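Local atomic coordinates of adenylate cyclase-like protein (Chlamydia trachomatis, PDB entry 3GQS), a protein that is of largely unknown function but carries a forkhead-associated (FHA) domain, a fold that in its relatives typically recognises phosphothreonine peptides. Residues 49-54 with 63-68. Sequence-based numbering, arbitrary orientation.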
loop_
_atom_site.group_PDB
_atom_site.type_symbol
_atom_site.label_atom_id
_atom_site.label_comp_id
_atom_site.label_asym_id
_atom_site.label_seq_id
_atom_site.Cartn_x
_atom_site.Cartn_y
_atom_site.Cartn_z
ATOM N N HIS A 49 7.461 -0.584 4.947
ATOM C CA HIS A 49 6.678 -1.749 5.190
ATOM C C HIS A 49 6.331 -2.534 3.916
ATOM O O HIS A 49 6.432 -3.759 3.863
ATOM C CB HIS A 49 5.394 -1.283 5.876
ATOM C CG HIS A 49 4.585 -2.407 6.452
ATOM N ND1 HIS A 49 4.329 -2.521 7.801
ATOM C CD2 HIS A 49 3.979 -3.459 5.854
ATOM C CE1 HIS A 49 3.633 -3.628 8.006
ATOM N NE2 HIS A 49 3.396 -4.212 6.838
ATOM N N ALA A 50 5.852 -1.791 2.931
ATOM C CA ALA A 50 5.263 -2.336 1.717
ATOM C C ALA A 50 5.652 -1.401 0.594
ATOM O O ALA A 50 5.820 -0.223 0.801
ATOM C CB ALA A 50 3.714 -2.416 1.804
ATOM N N LYS A 51 5.739 -1.963 -0.603
ATOM C CA LYS A 51 6.039 -1.193 -1.781
ATOM C C LYS A 51 4.985 -1.442 -2.814
ATOM O O LYS A 51 4.581 -2.557 -2.995
ATOM C CB LYS A 51 7.398 -1.580 -2.340
ATOM C CG LYS A 51 7.905 -0.514 -3.240
ATOM C CD LYS A 51 9.414 -0.181 -3.052
ATOM C CE LYS A 51 10.295 -1.248 -3.446
ATOM N NZ LYS A 51 11.729 -0.903 -3.018
ATOM N N ILE A 52 4.515 -0.385 -3.446
ATOM C CA ILE A 52 3.440 -0.486 -4.429
ATOM C C ILE A 52 3.985 -0.007 -5.758
ATOM O O ILE A 52 4.434 1.104 -5.891
ATOM C CB ILE A 52 2.168 0.345 -4.008
ATOM C CG1 ILE A 52 1.689 -0.116 -2.635
ATOM C CG2 ILE A 52 1.028 0.283 -5.096
ATOM C CD1 ILE A 52 0.479 0.723 -2.072
ATOM N N ILE A 53 3.982 -0.900 -6.720
ATOM C CA ILE A 53 4.562 -0.642 -8.025
ATOM C C ILE A 53 3.456 -0.565 -9.034
ATOM O O ILE A 53 2.738 -1.526 -9.268
ATOM C CB ILE A 53 5.548 -1.756 -8.409
ATOM C CG1 ILE A 53 6.779 -1.690 -7.494
ATOM C CG2 ILE A 53 5.985 -1.650 -9.910
ATOM C CD1 ILE A 53 7.293 -3.047 -7.081
ATOM N N ILE A 54 3.297 0.591 -9.633
ATOM C CA ILE A 54 2.271 0.738 -10.663
ATOM C C ILE A 54 2.981 0.599 -11.982
ATOM O O ILE A 54 3.832 1.404 -12.330
ATOM C CB ILE A 54 1.483 2.044 -10.569
ATOM C CG1 ILE A 54 0.617 2.019 -9.277
ATOM C CG2 ILE A 54 0.546 2.193 -11.770
ATOM C CD1 ILE A 54 1.177 2.786 -8.239
ATOM N N GLU A 63 4.282 -5.551 -2.522
ATOM C CA GLU A 63 5.473 -6.237 -2.099
ATOM C C GLU A 63 5.701 -5.958 -0.633
ATOM O O GLU A 63 5.572 -4.832 -0.202
ATOM C CB GLU A 63 6.601 -5.612 -2.908
ATOM C CG GLU A 63 7.846 -6.276 -2.863
ATOM C CD GLU A 63 8.742 -5.769 -3.990
ATOM O OE1 GLU A 63 9.121 -4.574 -3.966
ATOM O OE2 GLU A 63 9.003 -6.561 -4.902
ATOM N N ASP A 64 6.070 -6.974 0.102
ATOM C CA ASP A 64 6.433 -6.822 1.505
ATOM C C ASP A 64 7.928 -6.511 1.678
ATOM O O ASP A 64 8.756 -7.210 1.150
ATOM C CB ASP A 64 6.075 -8.103 2.250
ATOM C CG ASP A 64 6.265 -7.980 3.750
ATOM O OD1 ASP A 64 6.574 -6.866 4.250
ATOM O OD2 ASP A 64 6.096 -8.996 4.436
ATOM N N LEU A 65 8.254 -5.456 2.421
ATOM C CA LEU A 65 9.660 -5.020 2.591
ATOM C C LEU A 65 10.273 -5.476 3.909
ATOM O O LEU A 65 10.816 -4.675 4.652
ATOM C CB LEU A 65 9.774 -3.500 2.498
ATOM C CG LEU A 65 9.211 -2.824 1.245
ATOM C CD1 LEU A 65 9.300 -1.322 1.467
ATOM C CD2 LEU A 65 9.956 -3.265 -0.030
ATOM N N GLY A 66 10.175 -6.755 4.183
ATOM C CA GLY A 66 10.640 -7.308 5.455
ATOM C C GLY A 66 9.925 -6.686 6.650
ATOM O O GLY A 66 10.538 -6.492 7.689
ATOM N N SER A 67 8.622 -6.396 6.487
ATOM C CA SER A 67 7.836 -5.786 7.545
ATOM C C SER A 67 7.728 -6.712 8.765
ATOM O O SER A 67 7.781 -7.948 8.668
ATOM C CB SER A 67 6.448 -5.414 7.076
ATOM O OG SER A 67 5.678 -6.591 6.895
ATOM N N LYS A 68 7.571 -6.080 9.921
ATOM C CA LYS A 68 7.402 -6.807 11.203
ATOM C C LYS A 68 6.128 -7.690 11.200
ATOM O O LYS A 68 6.184 -8.872 11.510
ATOM C CB LYS A 68 7.372 -5.796 12.359
ATOM C CG LYS A 68 7.850 -6.322 13.694
ATOM C CD LYS A 68 7.005 -5.741 14.844
ATOM C CE LYS A 68 7.557 -6.152 16.182
ATOM N NZ LYS A 68 8.903 -5.539 16.423
#
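Asp64 OD1, which lies 3.1 Å from His49 O across the contact, two acceptors that cannot bond each other, is gripped twice from its own strand end. Ser67 OG donates to it over 2.8 Å and Ser67 N over 3.1 Å, the two arriving from opposite faces of the carboxylate plane; the backbone bond makes an Asx motif. The loop thus folded lays Ser67 CB almost centrally over one face of the His49 imidazole, 3.3 Å from the ring centroid and 10° off its normal, a CH-pi contact. Although the CB of His49 points away from 63-68, CG anti to the backbone N (chi1 -168°) brings the ring back toward it; beyond the two segments, NE2 is hydrogen-bonded to Gly70 O and ND1 to Ser46 N. Strands 50-54 and 60-64 form a beta hairpin of the FHA beta-sandwich, and the loop leaving it probably lies at the end where relatives bind phosphopeptides; a phosphate ion, probably from crystallisation, lies about 6 Å from the Ser67 side chain. Leu65 N continues the pairing past the strand, reaching His49 O at 2.9 Å from above the carbonyl plane, while Lys51 N bonds Glu63 O at 2.9 Å. The side chains of Lys51 and Glu63 lie side by side, pointing the same way; Lys51 CE touches Glu63 OE1 at 3.6 Å, but NZ stays too far for a salt bridge. Leu65 crosses Lys51 at about a right angle, its CD2 against Lys51 CB.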